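Local coordinates for 2-hydroxyisobutyryl-CoA synthetase (Aquincola tertiaricarbonis, PDB 6HDY), which belongs to the ANL superfamily of AMP-binding enzymes, which pair a large N-terminal domain with a smaller C-terminal domain, at residues Arg416-Glu421 against Ile460-Phe465; Glu385-Leu390 against Ala467-Asp472; Phe35-Arg38 against Ala44-Asp47; Arg37-Pro42 against His151-Trp156. All blocks are in the same frame, centred on the assembly; numbering follows the deposited sequence.

Interaction 1: Arg416-Glu421 against Ile460-Phe465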
loop_
_atom_site.group_PDB
_atom_site.type_symbol
_atom_site.label_atom_id
_atom_site.label_comp_id
_atom_site.label_asym_id
_atom_site.label_seq_id
_atom_site.Cartn_x
_atom_site.Cartn_y
_atom_site.Cartn_z
ATOM N N ARG A 416 -13.929 24.261 19.086
ATOM C CA ARG A 416 -13.153 23.572 20.120
ATOM C C ARG A 416 -11.737 23.743 19.597
ATOM O O ARG A 416 -11.407 23.186 18.548
ATOM C CB ARG A 416 -13.519 22.075 20.260
ATOM C CG ARG A 416 -14.977 21.802 20.694
ATOM C CD ARG A 416 -15.136 20.369 21.193
ATOM N NE ARG A 416 -14.868 20.301 22.630
ATOM C CZ ARG A 416 -14.532 19.207 23.312
ATOM N NH1 ARG A 416 -14.401 18.039 22.690
ATOM N NH2 ARG A 416 -14.309 19.277 24.621
ATOM N N VAL A 417 -10.938 24.611 20.248
ATOM C CA VAL A 417 -9.596 24.943 19.769
ATOM C C VAL A 417 -8.488 24.537 20.755
ATOM O O VAL A 417 -8.584 24.785 21.961
ATOM C CB VAL A 417 -9.505 26.452 19.379
ATOM C CG1 VAL A 417 -8.111 26.833 18.896
ATOM C CG2 VAL A 417 -10.552 26.824 18.329
ATOM N N GLU A 418 -7.436 23.921 20.221
ATOM C CA GLU A 418 -6.266 23.568 21.005
ATOM C C GLU A 418 -5.318 24.774 21.096
ATOM O O GLU A 418 -4.974 25.348 20.060
ATOM C CB GLU A 418 -5.490 22.409 20.343
ATOM C CG GLU A 418 -5.662 21.059 21.011
ATOM C CD GLU A 418 -4.834 19.948 20.402
ATOM O OE1 GLU A 418 -3.643 20.190 20.097
ATOM O OE2 GLU A 418 -5.349 18.810 20.307
ATOM N N PRO A 419 -4.857 25.155 22.310
ATOM C CA PRO A 419 -3.769 26.154 22.403
ATOM C C PRO A 419 -2.423 25.399 22.273
ATOM O O PRO A 419 -2.390 24.168 22.397
ATOM C CB PRO A 419 -3.912 26.671 23.829
ATOM C CG PRO A 419 -4.400 25.455 24.599
ATOM C CD PRO A 419 -5.188 24.590 23.640
ATOM N N SER A 420 -1.308 26.117 22.087
ATOM C CA SER A 420 0.008 25.472 22.048
ATOM C C SER A 420 0.446 25.087 23.476
ATOM O O SER A 420 -0.073 25.647 24.461
ATOM C CB SER A 420 1.047 26.388 21.409
ATOM O OG SER A 420 1.225 27.573 22.163
ATOM N N GLU A 421 1.373 24.111 23.585
ATOM C CA GLU A 421 1.910 23.677 24.881
ATOM C C GLU A 421 2.564 24.854 25.669
ATOM O O GLU A 421 2.424 24.906 26.900
ATOM C CB GLU A 421 2.907 22.524 24.711
ATOM C CG GLU A 421 2.229 21.197 24.422
ATOM C CD GLU A 421 3.151 20.152 23.835
ATOM O OE1 GLU A 421 3.092 19.930 22.604
ATOM O OE2 GLU A 421 3.948 19.568 24.604
ATOM N N ILE A 460 -6.971 16.476 20.613
ATOM C CA ILE A 460 -7.707 16.229 19.368
ATOM C C ILE A 460 -6.916 15.234 18.489
ATOM O O ILE A 460 -5.712 15.414 18.277
ATOM C CB ILE A 460 -8.094 17.539 18.600
ATOM C CG1 ILE A 460 -9.009 18.464 19.448
ATOM C CG2 ILE A 460 -8.754 17.214 17.231
ATOM C CD1 ILE A 460 -9.196 19.960 18.899
ATOM N N ALA A 461 -7.601 14.179 17.998
ATOM C CA ALA A 461 -6.988 13.177 17.132
ATOM C C ALA A 461 -6.449 13.800 15.842
ATOM O O ALA A 461 -7.138 14.583 15.168
ATOM C CB ALA A 461 -7.994 12.080 16.799
ATOM N N ARG A 462 -5.179 13.491 15.552
ATOM C CA ARG A 462 -4.495 13.877 14.317
ATOM C C ARG A 462 -4.791 12.734 13.303
ATOM O O ARG A 462 -5.335 11.688 13.696
ATOM C CB ARG A 462 -2.961 14.016 14.542
ATOM C CG ARG A 462 -2.476 14.927 15.706
ATOM C CD ARG A 462 -3.170 16.264 15.784
ATOM N NE ARG A 462 -2.378 17.314 16.423
ATOM C CZ ARG A 462 -2.718 17.954 17.542
ATOM N NH1 ARG A 462 -3.817 17.611 18.208
ATOM N NH2 ARG A 462 -1.957 18.932 18.011
ATOM N N THR A 463 -4.448 12.929 12.017
ATOM C CA THR A 463 -4.655 11.929 10.955
ATOM C C THR A 463 -3.524 11.916 9.918
ATOM O O THR A 463 -2.903 12.957 9.665
ATOM C CB THR A 463 -6.050 12.079 10.259
ATOM O OG1 THR A 463 -6.212 11.028 9.287
ATOM C CG2 THR A 463 -6.243 13.437 9.572
ATOM N N ASP A 464 -3.326 10.735 9.286
ATOM C CA ASP A 464 -2.408 10.510 8.175
ATOM C C ASP A 464 -3.163 10.550 6.833
ATOM O O ASP A 464 -2.564 10.316 5.776
ATOM C CB ASP A 464 -1.627 9.194 8.330
ATOM C CG ASP A 464 -2.426 7.930 8.530
ATOM O OD1 ASP A 464 -3.640 7.925 8.196
ATOM O OD2 ASP A 464 -1.846 6.944 9.018
ATOM N N PHE A 465 -4.491 10.848 6.902
ATOM C CA PHE A 465 -5.420 10.959 5.781
ATOM C C PHE A 465 -6.066 12.364 5.740
ATOM O O PHE A 465 -5.342 13.345 5.910
ATOM C CB PHE A 465 -6.457 9.812 5.786
ATOM C CG PHE A 465 -7.148 9.573 4.454
ATOM C CD1 PHE A 465 -6.412 9.471 3.277
ATOM C CD2 PHE A 465 -8.532 9.445 4.381
ATOM C CE1 PHE A 465 -7.048 9.252 2.051
ATOM C CE2 PHE A 465 -9.172 9.264 3.147
ATOM C CZ PHE A 465 -8.422 9.143 1.994
#
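Glu418, near the end of strand 413-419, lies level with Ile460 of an irregular loop, and their CA atoms stand 7.7 Å apart. No backbone pairing joins the two segments. The Glu418 side chain closes the gap, running out extended beyond CG toward the loop. Its OE2 takes two donors. Ile460 N bonds to Glu418 OE2 nearly in line with the C-O bond, at 2.9 Å. Arg462 NH1 also reaches Glu418 OE2 at 2.9 Å, and Arg462 NH2 reaches Glu418 OE1 at 3.0 Å. This is an end-on, two-nitrogen salt bridge, one nitrogen to each oxygen. Arg462 meets both oxygens on their syn sides, somewhat out of the carboxylate plane, and the two group planes are 35° apart. Strand 413-419 is an inner strand of the mixed sheet of the C-terminal domain. The loop, between strands 450-454 and 470-471, leads back toward the N-terminal domain. A bend in Arg462 at chi2 (-46°) turns the edge of its guanidinium back toward the loop backbone. Arg462 NH1 can then also bond to Ile460 O, at 2.9 Å, so this one nitrogen ties the loop to itself as well as to the strand. Arg462 NE forms a further salt bridge with Glu230 of helix 222-234, which probably steadies the guanidinium. Ile460 CD1 packs 3.9 Å from Arg416 O, a methyl against a backbone carbonyl. Farther along, Thr463 OG1 accepts from Phe465 N in an ST turn, and the Phe465 ring meets that of Tyr175, a ligand-pocket residue, edge to face.

Interaction 2: Glu385-Leu390 against Ala467-Asp472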
loop_
_atom_site.group_PDB
_atom_site.type_symbol
_atom_site.label_atom_id
_atom_site.label_comp_id
_atom_site.label_asym_id
_atom_site.label_seq_id
_atom_site.Cartn_x
_atom_site.Cartn_y
_atom_site.Cartn_z
ATOM N N GLU A 385 -11.797 28.111 5.687
ATOM C CA GLU A 385 -11.653 29.535 6.060
ATOM C C GLU A 385 -11.294 29.658 7.550
ATOM O O GLU A 385 -10.459 30.480 7.914
ATOM C CB GLU A 385 -12.923 30.327 5.730
ATOM C CG GLU A 385 -13.243 30.410 4.239
ATOM C CD GLU A 385 -14.621 30.955 3.897
ATOM O OE1 GLU A 385 -15.602 30.563 4.566
ATOM O OE2 GLU A 385 -14.725 31.750 2.935
ATOM N N ILE A 386 -11.883 28.775 8.387
ATOM C CA ILE A 386 -11.640 28.659 9.831
ATOM C C ILE A 386 -10.231 28.108 10.071
ATOM O O ILE A 386 -9.493 28.652 10.896
ATOM C CB ILE A 386 -12.752 27.818 10.515
ATOM C CG1 ILE A 386 -14.085 28.599 10.513
ATOM C CG2 ILE A 386 -12.354 27.369 11.940
ATOM C CD1 ILE A 386 -15.311 27.750 10.537
ATOM N N ASP A 387 -9.858 27.042 9.323
ATOM C CA ASP A 387 -8.542 26.419 9.382
ATOM C C ASP A 387 -7.470 27.449 9.057
ATOM O O ASP A 387 -6.493 27.529 9.790
ATOM C CB ASP A 387 -8.464 25.235 8.395
ATOM C CG ASP A 387 -7.236 24.365 8.548
ATOM O OD1 ASP A 387 -6.840 24.098 9.702
ATOM O OD2 ASP A 387 -6.700 23.909 7.517
ATOM N N ALA A 388 -7.672 28.263 7.987
ATOM C CA ALA A 388 -6.760 29.314 7.548
ATOM C C ALA A 388 -6.558 30.401 8.610
ATOM O O ALA A 388 -5.412 30.773 8.875
ATOM C CB ALA A 388 -7.256 29.942 6.252
ATOM N N ALA A 389 -7.662 30.894 9.226
ATOM C CA ALA A 389 -7.605 31.962 10.229
ATOM C C ALA A 389 -6.871 31.505 11.484
ATOM O O ALA A 389 -6.020 32.243 11.984
ATOM C CB ALA A 389 -9.006 32.442 10.574
ATOM N N LEU A 390 -7.152 30.271 11.955
ATOM C CA LEU A 390 -6.507 29.718 13.145
ATOM C C LEU A 390 -5.010 29.445 12.975
ATOM O O LEU A 390 -4.237 29.725 13.896
ATOM C CB LEU A 390 -7.211 28.448 13.626
ATOM C CG LEU A 390 -8.598 28.588 14.238
ATOM C CD1 LEU A 390 -9.096 27.258 14.639
ATOM C CD2 LEU A 390 -8.590 29.483 15.486
ATOM N N ALA A 467 -8.426 15.434 7.051
ATOM C CA ALA A 467 -8.933 15.995 8.296
ATOM C C ALA A 467 -10.466 16.230 8.236
ATOM O O ALA A 467 -10.954 16.959 7.366
ATOM C CB ALA A 467 -8.201 17.290 8.619
ATOM N N ARG A 468 -11.214 15.589 9.154
ATOM C CA ARG A 468 -12.676 15.738 9.256
ATOM C C ARG A 468 -12.934 16.564 10.520
ATOM O O ARG A 468 -13.049 16.016 11.623
ATOM C CB ARG A 468 -13.400 14.373 9.290
ATOM C CG ARG A 468 -12.874 13.293 8.323
ATOM C CD ARG A 468 -13.244 13.511 6.862
ATOM N NE ARG A 468 -12.922 12.328 6.053
ATOM C CZ ARG A 468 -12.866 12.304 4.722
ATOM N NH1 ARG A 468 -13.092 13.409 4.019
ATOM N NH2 ARG A 468 -12.574 11.178 4.085
ATOM N N ARG A 469 -12.933 17.893 10.361
ATOM C CA ARG A 469 -13.038 18.821 11.500
ATOM C C ARG A 469 -14.456 19.260 11.834
ATOM O O ARG A 469 -14.667 19.832 12.899
ATOM C CB ARG A 469 -12.115 20.042 11.317
ATOM C CG ARG A 469 -10.657 19.629 11.407
ATOM C CD ARG A 469 -9.700 20.794 11.477
ATOM N NE ARG A 469 -8.325 20.301 11.578
ATOM C CZ ARG A 469 -7.467 20.246 10.568
ATOM N NH1 ARG A 469 -7.808 20.706 9.371
ATOM N NH2 ARG A 469 -6.254 19.748 10.749
ATOM N N VAL A 470 -15.433 18.964 10.960
ATOM C CA VAL A 470 -16.814 19.347 11.232
ATOM C C VAL A 470 -17.582 18.204 11.887
ATOM O O VAL A 470 -17.584 17.080 11.376
ATOM C CB VAL A 470 -17.528 19.936 9.997
ATOM C CG1 VAL A 470 -18.992 20.233 10.304
ATOM C CG2 VAL A 470 -16.825 21.200 9.525
ATOM N N ILE A 471 -18.189 18.503 13.053
ATOM C CA ILE A 471 -19.055 17.609 13.820
ATOM C C ILE A 471 -20.430 18.241 13.626
ATOM O O ILE A 471 -20.682 19.319 14.167
ATOM C CB ILE A 471 -18.646 17.495 15.319
ATOM C CG1 ILE A 471 -17.159 17.120 15.473
ATOM C CG2 ILE A 471 -19.539 16.475 16.042
ATOM C CD1 ILE A 471 -16.556 17.524 16.824
ATOM N N ASP A 472 -21.270 17.614 12.775
ATOM C CA ASP A 472 -22.581 18.110 12.353
ATOM C C ASP A 472 -23.784 17.568 13.190
ATOM O O ASP A 472 -24.931 17.710 12.770
ATOM C CB ASP A 472 -22.748 17.834 10.837
ATOM C CG ASP A 472 -24.128 18.098 10.250
ATOM O OD1 ASP A 472 -24.596 19.257 10.326
ATOM O OD2 ASP A 472 -24.772 17.131 9.789
#
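Arg469, just before edge strand 470-471, reaches across to Asp387 on helix 383-391. The CA atoms of the pair are 9.1 Å apart. From its CB, which points toward the helix, the arginine runs straight through CG and CD to NE, with chi2 and chi3 both anti. On the way the side chain lies against His400 and Arg401 of strand 399-403. At the tip Arg469 NH1 comes to 3.5 Å from Asp387 OD1. The oxygen sits over one face of the guanidinium, well out of its plane, and no N-H points at it. The salt bridge therefore rests on charge alone. On the opposite face lies Ala467 CB, 3.4 Å above the plane and offset toward the rim, so the flat group is held between the two residues. NH2 has the stronger partner, a salt bridge to Glu399. Asp387 presents its carboxylate because CG is anti to the backbone N (chi1 -170°). Its plane is tilted only 22° from that of the guanidinium. The contact lies at the surface of the C-terminal domain of this AMP-binding enzyme, where a helix packs on a mixed sheet near its edge strand, 470-471.

Interaction 3: Phe35-Arg38 against Ala44-Asp47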
loop_
_atom_site.group_PDB
_atom_site.type_symbol
_atom_site.label_atom_id
_atom_site.label_comp_id
_atom_site.label_asym_id
_atom_site.label_seq_id
_atom_site.Cartn_x
_atom_site.Cartn_y
_atom_site.Cartn_z
ATOM N N PHE A 35 6.959 18.272 -21.581
ATOM C CA PHE A 35 6.505 18.445 -22.960
ATOM C C PHE A 35 6.454 19.946 -23.290
ATOM O O PHE A 35 5.422 20.580 -23.069
ATOM C CB PHE A 35 5.166 17.742 -23.228
ATOM C CG PHE A 35 5.221 16.230 -23.290
ATOM C CD1 PHE A 35 6.269 15.578 -23.934
ATOM C CD2 PHE A 35 4.193 15.458 -22.750
ATOM C CE1 PHE A 35 6.287 14.187 -24.045
ATOM C CE2 PHE A 35 4.219 14.067 -22.844
ATOM C CZ PHE A 35 5.267 13.437 -23.487
ATOM N N PRO A 36 7.575 20.537 -23.796
ATOM C CA PRO A 36 7.575 21.981 -24.095
ATOM C C PRO A 36 6.387 22.482 -24.924
ATOM O O PRO A 36 5.795 23.491 -24.542
ATOM C CB PRO A 36 8.916 22.199 -24.820
ATOM C CG PRO A 36 9.802 21.090 -24.305
ATOM C CD PRO A 36 8.890 19.920 -24.090
ATOM N N ARG A 37 6.024 21.780 -26.029
ATOM C CA ARG A 37 4.917 22.200 -26.898
ATOM C C ARG A 37 3.588 22.193 -26.199
ATOM O O ARG A 37 3.023 23.266 -26.032
ATOM C CB ARG A 37 4.852 21.410 -28.223
ATOM C CG ARG A 37 3.748 21.873 -29.195
ATOM C CD ARG A 37 3.968 23.298 -29.702
ATOM N NE ARG A 37 2.905 23.756 -30.600
ATOM C CZ ARG A 37 2.653 25.037 -30.870
ATOM N NH1 ARG A 37 1.678 25.366 -31.712
ATOM N NH2 ARG A 37 3.358 25.998 -30.282
ATOM N N ARG A 38 3.107 21.006 -25.745
ATOM C CA ARG A 38 1.818 20.848 -25.056
ATOM C C ARG A 38 1.624 21.823 -23.883
ATOM O O ARG A 38 0.541 22.390 -23.728
ATOM C CB ARG A 38 1.627 19.400 -24.595
ATOM C CG ARG A 38 1.338 18.424 -25.740
ATOM C CD ARG A 38 1.396 16.953 -25.317
ATOM N NE ARG A 38 0.284 16.585 -24.441
ATOM C CZ ARG A 38 -0.174 15.349 -24.262
ATOM N NH1 ARG A 38 0.364 14.332 -24.922
ATOM N NH2 ARG A 38 -1.172 15.122 -23.418
ATOM N N ALA A 44 -5.088 29.123 -27.420
ATOM C CA ALA A 44 -6.082 29.044 -28.496
ATOM C C ALA A 44 -5.780 27.888 -29.448
ATOM O O ALA A 44 -6.709 27.305 -30.009
ATOM C CB ALA A 44 -6.121 30.363 -29.267
ATOM N N GLU A 45 -4.478 27.568 -29.630
ATOM C CA GLU A 45 -3.977 26.463 -30.456
ATOM C C GLU A 45 -4.277 25.127 -29.752
ATOM O O GLU A 45 -4.650 24.150 -30.414
ATOM C CB GLU A 45 -2.456 26.597 -30.665
ATOM C CG GLU A 45 -2.034 27.536 -31.785
ATOM C CD GLU A 45 -1.972 26.904 -33.163
ATOM O OE1 GLU A 45 -2.342 27.597 -34.137
ATOM O OE2 GLU A 45 -1.561 25.722 -33.274
ATOM N N ARG A 46 -4.106 25.097 -28.412
ATOM C CA ARG A 46 -4.350 23.912 -27.587
ATOM C C ARG A 46 -5.843 23.630 -27.498
ATOM O O ARG A 46 -6.239 22.471 -27.614
ATOM C CB ARG A 46 -3.758 24.072 -26.180
ATOM C CG ARG A 46 -3.642 22.736 -25.442
ATOM C CD ARG A 46 -3.450 22.913 -23.960
ATOM N NE ARG A 46 -2.091 23.346 -23.634
ATOM C CZ ARG A 46 -1.762 24.582 -23.277
ATOM N NH1 ARG A 46 -2.693 25.522 -23.190
ATOM N NH2 ARG A 46 -0.508 24.880 -22.976
ATOM N N ASP A 47 -6.667 24.693 -27.323
ATOM C CA ASP A 47 -8.129 24.601 -27.258
ATOM C C ASP A 47 -8.733 24.035 -28.542
ATOM O O ASP A 47 -9.790 23.398 -28.483
ATOM C CB ASP A 47 -8.755 25.954 -26.906
ATOM C CG ASP A 47 -8.750 26.322 -25.432
ATOM O OD1 ASP A 47 -8.204 25.536 -24.617
ATOM O OD2 ASP A 47 -9.290 27.406 -25.090
#
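Arg38 O is gripped by two nitrogens of Arg46, NE at 2.8 Å and NH2 also at 2.8 Å. The guanidinium comes side-on, and the oxygen lies at its edge, in its plane. The NE bond runs nearly straight on from the carbonyl, with a C=O...N angle of 171°, whereas NH2 approaches at a slant. This oxygen sits near the C-terminal end of helix 36-40. The residue four places on is Pro42, whose N carries no hydrogen, so the usual helical bond cannot form and the arginine serves the carbonyl instead. Its positive charge would also suit the negative end of the short helix. Arg46 extends from the next helix with CG anti to the backbone N, then bends at chi3 (-75°) to turn its edge to the oxygen. Its NH2 bonds to Thr358 as well. A second link is looser. Arg37 NH1 and Glu45 OE2 form a long salt bridge at 3.6 Å, with the oxygen near the guanidinium plane. Arg37 NE has another partner, the carbonyl of Ser10, which follows the histidine tag. The Arg38 side chain leads away to Glu331 and Asp302. The contact spans a helix-loop-helix connection in which helix 36-40 is followed, after a very short link, by the long helix 43-64.

Interaction 4: Arg37-Pro42 against His151-Trp156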
loop_
_atom_site.group_PDB
_atom_site.type_symbol
_atom_site.label_atom_id
_atom_site.label_comp_id
_atom_site.label_asym_id
_atom_site.label_seq_id
_atom_site.Cartn_x
_atom_site.Cartn_y
_atom_site.Cartn_z
ATOM N N ARG A 37 6.024 21.780 -26.029
ATOM C CA ARG A 37 4.917 22.200 -26.898
ATOM C C ARG A 37 3.588 22.193 -26.199
ATOM O O ARG A 37 3.023 23.266 -26.032
ATOM C CB ARG A 37 4.852 21.410 -28.223
ATOM C CG ARG A 37 3.748 21.873 -29.195
ATOM C CD ARG A 37 3.968 23.298 -29.702
ATOM N NE ARG A 37 2.905 23.756 -30.600
ATOM C CZ ARG A 37 2.653 25.037 -30.870
ATOM N NH1 ARG A 37 1.678 25.366 -31.712
ATOM N NH2 ARG A 37 3.358 25.998 -30.282
ATOM N N ARG A 38 3.107 21.006 -25.745
ATOM C CA ARG A 38 1.818 20.848 -25.056
ATOM C C ARG A 38 1.624 21.823 -23.883
ATOM O O ARG A 38 0.541 22.390 -23.728
ATOM C CB ARG A 38 1.627 19.400 -24.595
ATOM C CG ARG A 38 1.338 18.424 -25.740
ATOM C CD ARG A 38 1.396 16.953 -25.317
ATOM N NE ARG A 38 0.284 16.585 -24.441
ATOM C CZ ARG A 38 -0.174 15.349 -24.262
ATOM N NH1 ARG A 38 0.364 14.332 -24.922
ATOM N NH2 ARG A 38 -1.172 15.122 -23.418
ATOM N N GLU A 39 2.707 22.071 -23.124
ATOM C CA GLU A 39 2.740 22.899 -21.920
ATOM C C GLU A 39 2.839 24.421 -22.144
ATOM O O GLU A 39 2.304 25.178 -21.332
ATOM C CB GLU A 39 3.885 22.431 -20.998
ATOM C CG GLU A 39 3.747 20.990 -20.503
ATOM C CD GLU A 39 4.843 20.482 -19.583
ATOM O OE1 GLU A 39 5.019 19.248 -19.467
ATOM O OE2 GLU A 39 5.514 21.325 -18.952
ATOM N N THR A 40 3.563 24.863 -23.195
ATOM C CA THR A 40 3.795 26.274 -23.440
ATOM C C THR A 40 3.204 26.804 -24.762
ATOM O O THR A 40 3.388 27.978 -25.019
ATOM C CB THR A 40 5.308 26.636 -23.335
ATOM O OG1 THR A 40 6.011 26.175 -24.488
ATOM C CG2 THR A 40 5.966 26.114 -22.074
ATOM N N MET A 41 2.489 25.983 -25.575
ATOM C CA MET A 41 1.871 26.432 -26.843
ATOM C C MET A 41 0.799 27.523 -26.655
ATOM O O MET A 41 0.206 27.567 -25.578
ATOM C CB MET A 41 1.246 25.246 -27.592
ATOM C CG MET A 41 -0.010 24.667 -26.940
ATOM S SD MET A 41 -0.367 23.018 -27.581
ATOM C CE MET A 41 -0.828 23.408 -29.271
ATOM N N PRO A 42 0.463 28.369 -27.680
ATOM C CA PRO A 42 -0.628 29.348 -27.482
ATOM C C PRO A 42 -1.929 28.625 -27.094
ATOM O O PRO A 42 -2.265 27.626 -27.716
ATOM C CB PRO A 42 -0.714 30.070 -28.841
ATOM C CG PRO A 42 0.607 29.856 -29.470
ATOM C CD PRO A 42 1.032 28.479 -29.039
ATOM N N HIS A 151 1.554 11.787 -14.712
ATOM C CA HIS A 151 2.064 12.161 -13.385
ATOM C C HIS A 151 3.551 12.435 -13.357
ATOM O O HIS A 151 3.934 13.355 -12.656
ATOM C CB HIS A 151 1.656 11.123 -12.330
ATOM C CG HIS A 151 0.218 11.262 -11.950
ATOM N ND1 HIS A 151 -0.330 10.491 -10.986
ATOM C CD2 HIS A 151 -0.728 12.112 -12.419
ATOM C CE1 HIS A 151 -1.589 10.879 -10.877
ATOM N NE2 HIS A 151 -1.867 11.855 -11.715
ATOM N N ALA A 152 4.390 11.648 -14.095
ATOM C CA ALA A 152 5.849 11.884 -14.193
ATOM C C ALA A 152 6.106 13.276 -14.775
ATOM O O ALA A 152 6.995 13.984 -14.304
ATOM C CB ALA A 152 6.512 10.836 -15.085
ATOM N N ARG A 153 5.307 13.658 -15.785
ATOM C CA ARG A 153 5.357 14.942 -16.475
ATOM C C ARG A 153 5.148 16.138 -15.520
ATOM O O ARG A 153 5.960 17.066 -15.492
ATOM C CB ARG A 153 4.326 14.943 -17.615
ATOM C CG ARG A 153 3.985 16.310 -18.169
ATOM C CD ARG A 153 3.161 16.163 -19.405
ATOM N NE ARG A 153 2.657 17.450 -19.872
ATOM C CZ ARG A 153 1.622 17.592 -20.688
ATOM N NH1 ARG A 153 0.989 16.527 -21.157
ATOM N NH2 ARG A 153 1.225 18.798 -21.060
ATOM N N ILE A 154 4.065 16.079 -14.732
ATOM C CA ILE A 154 3.661 17.095 -13.763
ATOM C C ILE A 154 4.637 17.112 -12.559
ATOM O O ILE A 154 4.904 18.177 -12.026
ATOM C CB ILE A 154 2.174 16.835 -13.369
ATOM C CG1 ILE A 154 1.245 17.015 -14.587
ATOM C CG2 ILE A 154 1.739 17.729 -12.227
ATOM C CD1 ILE A 154 -0.069 16.267 -14.502
ATOM N N MET A 155 5.163 15.942 -12.135
ATOM C CA MET A 155 6.131 15.872 -11.026
ATOM C C MET A 155 7.471 16.525 -11.456
ATOM O O MET A 155 8.139 17.162 -10.646
ATOM C CB MET A 155 6.327 14.415 -10.567
ATOM C CG MET A 155 5.237 13.927 -9.620
ATOM S SD MET A 155 5.302 12.130 -9.332
ATOM C CE MET A 155 6.897 11.983 -8.572
ATOM N N TRP A 156 7.829 16.384 -12.745
ATOM C CA TRP A 156 8.995 17.024 -13.347
ATOM C C TRP A 156 8.768 18.551 -13.261
ATOM O O TRP A 156 9.697 19.292 -12.924
ATOM C CB TRP A 156 9.181 16.557 -14.805
ATOM C CG TRP A 156 10.315 17.240 -15.512
ATOM C CD1 TRP A 156 10.337 18.515 -15.983
ATOM C CD2 TRP A 156 11.593 16.677 -15.820
ATOM N NE1 TRP A 156 11.569 18.805 -16.508
ATOM C CE2 TRP A 156 12.358 17.692 -16.440
ATOM C CE3 TRP A 156 12.176 15.414 -15.621
ATOM C CZ2 TRP A 156 13.663 17.478 -16.894
ATOM C CZ3 TRP A 156 13.476 15.206 -16.058
ATOM C CH2 TRP A 156 14.210 16.235 -16.676
HETATM O O HOH W 1 6.766 19.437 -16.817
#
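Arg153 carries this contact from helix 141-157, meeting Glu39 and Arg38 of helix 36-40. Just before it, His151 and Ala152 face other parts of the domain: His151 ND1 bonds to Gly180 O, and Ala152 packs on Arg187. Arg153 itself leaves the helix fully extended, with CG anti to the backbone N (chi1 164°), and so spans the gap between the helices. Arg153 NE bonds to Glu39 OE1 at 3.0 Å in a buried salt bridge. The oxygen is met on its anti side and the bond is tilted, although the carboxylate and guanidinium planes are nearly parallel, 4° apart. Glu39 CG lies 3.4 Å from Arg153 NH2, alongside the same guanidinium. Arg153 NH1 stands over the face of the Arg38 guanidinium, 3.4 Å from Arg38 NE, with the two planes 80° apart. No bond joins the two arginines. Both gather round Asp302 OD2, which Arg153 NH2 and Arg38 NE each bind in salt bridges. Asp302, together with Glu39 and with Glu331, which pairs with Arg38 NH2, probably offsets the two positive charges. The backbone of Arg153 adds a water bridge: water 1 is 2.8 Å from Arg153 O and 3.1 Å from Glu39 OE2. That second oxygen also pairs with Arg357. One residue past Ile154, Met155 turns to Ala185 of helix 176-187, and Trp156 O bonds to Arg161. Helix 141-157 thus lies between helix 36-40, which it meets through Arg153, and helix 176-187, which it meets through Ala152 and Met155.

In the fold
Along the chain interactions 3 and 4 come first, and interactions 1 and 2 follow. Interactions 3 and 4 share helix 36-40 with Arg37 and Arg38. Their centres are 9 Å apart; interaction 3 ties helix 36-40 to helix 43-64, and interaction 4 ties it to helix 141-157. Interactions 1 and 2 lie 11 Å apart between centres. Both reach the same mixed sheet, and interaction 1 is nested inside the loop closed by interaction 2. They touch where Val417 packs on Leu390. The two pairs have centres 34 to 44 Å apart. Interactions 1 and 2 thus lie within the C-terminal domain, and 3 and 4 on the far side of the chain's centre.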